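PDB 2XTS: cytochrome from Paracoccus pantotrophus, which forms the haem c-carrying cytochrome subunit of the sulfane dehydrogenase SoxCD, here as its N-terminal portion, and probably passes on electrons from sulfur oxidation. Local coordinates for residues F116-N121 with V138-A143. Sequence-based numbering, arbitrary orientation.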
ATOM      1  N   PHE D 116     -24.966 -40.310 -15.349  1.00  8.40           N
ATOM      2  CA  PHE D 116     -23.790 -40.945 -15.964  1.00  8.68           C
ATOM      3  C   PHE D 116     -22.581 -40.981 -15.009  1.00  8.56           C
ATOM      4  O   PHE D 116     -21.826 -41.947 -14.993  1.00  9.05           O
ATOM      5  CB  PHE D 116     -23.400 -40.209 -17.259  1.00  9.15           C
ATOM      6  CG  PHE D 116     -22.150 -40.730 -17.885  1.00  9.81           C
ATOM      7  CD1 PHE D 116     -22.145 -41.974 -18.491  1.00 11.49           C
ATOM      8  CD2 PHE D 116     -20.970 -39.990 -17.834  1.00 11.34           C
ATOM      9  CE1 PHE D 116     -21.001 -42.490 -19.044  1.00 11.18           C
ATOM     10  CE2 PHE D 116     -19.802 -40.520 -18.392  1.00 10.86           C
ATOM     11  CZ  PHE D 116     -19.833 -41.770 -19.000  1.00 11.67           C
ATOM     12  N   LEU D 117     -22.370 -39.912 -14.244  1.00  8.11           N
ATOM     13  CA  LEU D 117     -21.279 -39.907 -13.262  1.00  8.53           C
ATOM     14  C   LEU D 117     -21.544 -40.945 -12.163  1.00  8.66           C
ATOM     15  O   LEU D 117     -20.631 -41.619 -11.705  1.00  9.11           O
ATOM     16  CB  LEU D 117     -21.057 -38.497 -12.696  1.00  8.59           C
ATOM     17  CG  LEU D 117     -20.453 -37.503 -13.695  1.00  9.10           C
ATOM     18  CD1 LEU D 117     -20.500 -36.130 -13.067  1.00  9.75           C
ATOM     19  CD2 LEU D 117     -19.033 -37.899 -14.078  1.00  9.97           C
ATOM     20  N   LEU D 118     -22.795 -41.094 -11.738  1.00  8.48           N
ATOM     21  CA  LEU D 118     -23.118 -42.175 -10.795  1.00  9.18           C
ATOM     22  C   LEU D 118     -22.768 -43.534 -11.410  1.00  9.53           C
ATOM     23  O   LEU D 118     -22.176 -44.381 -10.769  1.00 10.30           O
ATOM     24  CB  LEU D 118     -24.589 -42.152 -10.407  1.00  8.70           C
ATOM     25  CG  LEU D 118     -24.995 -41.052  -9.444  1.00  9.97           C
ATOM     26  CD1 LEU D 118     -26.508 -40.909  -9.391  1.00 11.45           C
ATOM     27  CD2 LEU D 118     -24.414 -41.291  -8.049  1.00 12.29           C
ATOM     28  N   TYR D 119     -23.179 -43.757 -12.651  1.00  9.90           N
ATOM     29  CA  TYR D 119     -22.894 -45.022 -13.318  1.00  9.87           C
ATOM     30  C   TYR D 119     -21.386 -45.263 -13.452  1.00  9.99           C
ATOM     31  O   TYR D 119     -20.888 -46.360 -13.205  1.00 10.74           O
ATOM     32  CB  TYR D 119     -23.537 -45.025 -14.705  1.00  9.85           C
ATOM     33  CG  TYR D 119     -23.087 -46.180 -15.573  1.00 10.20           C
ATOM     34  CD1 TYR D 119     -23.558 -47.461 -15.323  1.00 12.05           C
ATOM     35  CD2 TYR D 119     -22.147 -45.999 -16.598  1.00 12.59           C
ATOM     36  CE1 TYR D 119     -23.139 -48.533 -16.099  1.00 14.49           C
ATOM     37  CE2 TYR D 119     -21.721 -47.067 -17.356  1.00 15.55           C
ATOM     38  CZ  TYR D 119     -22.228 -48.329 -17.096  1.00 15.44           C
ATOM     39  OH  TYR D 119     -21.814 -49.391 -17.848  1.00 20.65           O
ATOM     40  N   SER D 120     -20.649 -44.220 -13.810  1.00  9.74           N
ATOM     41  CA  SER D 120     -19.215 -44.333 -13.995  1.00  9.71           C
ATOM     42  C   SER D 120     -18.466 -44.658 -12.694  1.00 10.15           C
ATOM     43  O   SER D 120     -17.369 -45.233 -12.708  1.00 10.99           O
ATOM     44  CB  SER D 120     -18.671 -43.059 -14.609  1.00  9.62           C
ATOM     45  OG  SER D 120     -19.175 -42.813 -15.899  1.00 10.78           O
ATOM     46  N   ASN D 121     -19.077 -44.310 -11.569  1.00  9.66           N
ATOM     47  CA  ASN D 121     -18.566 -44.612 -10.238  1.00  9.68           C
ATOM     48  C   ASN D 121     -19.129 -45.923  -9.688  1.00 10.62           C
ATOM     49  O   ASN D 121     -18.892 -46.259  -8.542  1.00 12.29           O
ATOM     50  CB  ASN D 121     -18.885 -43.448  -9.280  1.00  9.62           C
ATOM     51  CG  ASN D 121     -17.868 -42.349  -9.369  1.00  9.38           C
ATOM     52  OD1 ASN D 121     -16.806 -42.448  -8.754  1.00 10.73           O
ATOM     53  ND2 ASN D 121     -18.180 -41.287 -10.116  1.00 10.14           N
ATOM     54  N   VAL D 138     -30.425 -40.981  -3.360  1.00 12.89           N
ATOM     55  CA  VAL D 138     -29.049 -41.393  -3.631  1.00 12.76           C
ATOM     56  C   VAL D 138     -28.153 -40.999  -2.472  1.00 13.21           C
ATOM     57  O   VAL D 138     -28.173 -39.837  -2.038  1.00 14.73           O
ATOM     58  CB  VAL D 138     -28.522 -40.782  -4.939  1.00 11.83           C
ATOM     59  CG1 VAL D 138     -27.031 -41.170  -5.142  1.00 14.02           C
ATOM     60  CG2 VAL D 138     -29.397 -41.208  -6.124  1.00 13.43           C
ATOM     61  N   VAL D 139     -27.409 -41.970  -1.951  1.00 13.19           N
ATOM     62  CA  VAL D 139     -26.479 -41.748  -0.849  1.00 14.25           C
ATOM     63  C   VAL D 139     -25.117 -42.159  -1.371  1.00 13.50           C
ATOM     64  O   VAL D 139     -24.943 -43.286  -1.813  1.00 15.73           O
ATOM     65  CB  VAL D 139     -26.870 -42.560   0.409  1.00 15.14           C
ATOM     66  CG1 VAL D 139     -25.860 -42.334   1.527  1.00 17.27           C
ATOM     67  CG2 VAL D 139     -28.277 -42.189   0.869  1.00 17.13           C
ATOM     68  N   LEU D 140     -24.160 -41.239  -1.339  1.00 11.82           N
ATOM     69  CA  LEU D 140     -22.821 -41.527  -1.817  1.00 10.44           C
ATOM     70  C   LEU D 140     -22.017 -42.314  -0.786  1.00 10.05           C
ATOM     71  O   LEU D 140     -22.258 -42.187   0.432  1.00 11.09           O
ATOM     72  CB  LEU D 140     -22.086 -40.226  -2.184  1.00 10.34           C
ATOM     73  CG  LEU D 140     -22.659 -39.443  -3.366  1.00 11.00           C
ATOM     74  CD1 LEU D 140     -21.754 -38.273  -3.700  1.00 10.54           C
ATOM     75  CD2 LEU D 140     -22.879 -40.352  -4.585  1.00 13.28           C
ATOM     76  N   PRO D 141     -21.027 -43.093  -1.261  1.00  9.81           N
ATOM     77  CA  PRO D 141     -20.261 -43.922  -0.344  1.00 10.39           C
ATOM     78  C   PRO D 141     -19.655 -43.173   0.846  1.00  9.85           C
ATOM     79  O   PRO D 141     -19.609 -43.713   1.948  1.00 10.96           O
ATOM     80  CB  PRO D 141     -19.153 -44.482  -1.243  1.00 10.70           C
ATOM     81  CG  PRO D 141     -19.839 -44.657  -2.551  1.00 10.95           C
ATOM     82  CD  PRO D 141     -20.730 -43.428  -2.666  1.00 10.16           C
ATOM     83  N   ASN D 142     -19.125 -41.972   0.613  1.00  9.50           N
ATOM     84  CA  ASN D 142     -18.446 -41.223   1.669  1.00  8.58           C
ATOM     85  C   ASN D 142     -19.328 -40.174   2.361  1.00  9.26           C
ATOM     86  O   ASN D 142     -18.812 -39.199   2.923  1.00  9.92           O
ATOM     87  CB  ASN D 142     -17.160 -40.581   1.141  1.00  8.29           C
ATOM     88  CG  ASN D 142     -16.129 -40.371   2.212  1.00  8.18           C
ATOM     89  OD1 ASN D 142     -15.976 -41.218   3.084  1.00  9.60           O
ATOM     90  ND2 ASN D 142     -15.362 -39.302   2.115  1.00  8.06           N
ATOM     91  N   ALA D 143     -20.647 -40.367   2.315  1.00  8.85           N
ATOM     92  CA  ALA D 143     -21.589 -39.469   2.984  1.00  8.97           C
ATOM     93  C   ALA D 143     -21.257 -39.191   4.438  1.00  9.82           C
ATOM     94  O   ALA D 143     -21.520 -38.100   4.926  1.00 11.36           O
ATOM     95  CB  ALA D 143     -22.998 -40.045   2.898  1.00  9.39           C
TER
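L118, in the last turn of helix 107-120, meets V138 and L140 of the loop between strands 129-131 and 146-148. The backbones stay well apart: the closest CA atoms, those of L118 and L140, are 9.0 Å from each other, so side chains alone bridge the gap. The loop is extended from V138 to L140, where it enters a type I beta turn ending at A143, closed by A143 N to L140 O at 3.1 Å.

The closest approaches all run through one methyl, L118 CD2, which lies 3.9 Å from V138 CG1 and equally far from L140 CD2; L118 CD1 is a little farther from both V138 methyls. L118 and V138 point at each other tip to tip, whereas the L140 side chain crosses that of L118 at about a right angle. In V138, CG1 stands anti to the backbone N (chi1 176°), which directs this branch at the helix. L86 of helix 86-96 touches both L118 and V138.

At the helix end N121, the first residue to leave helical phi/psi, folds its amide back: ND2 donates to L117 O at 2.9 Å, nearly straight at 166°, and also to L63 O of a loop. N121 N reaches L117 O from the opposite face of the carbonyl plane. S120 OG similarly joins S120 N on F116 O.

With just 102 Å² buried and every touching atom a methyl carbon, the contact is purely apolar and imposes little directional preference. It packs the loop on the end of the C-terminal helix of the cytochrome c fold, whose F116 and L117 meet F42 of helix 35-45. The L140 side chain, near that of haem-binding W83, is about 10 Å from the bound haem c: second-shell packing.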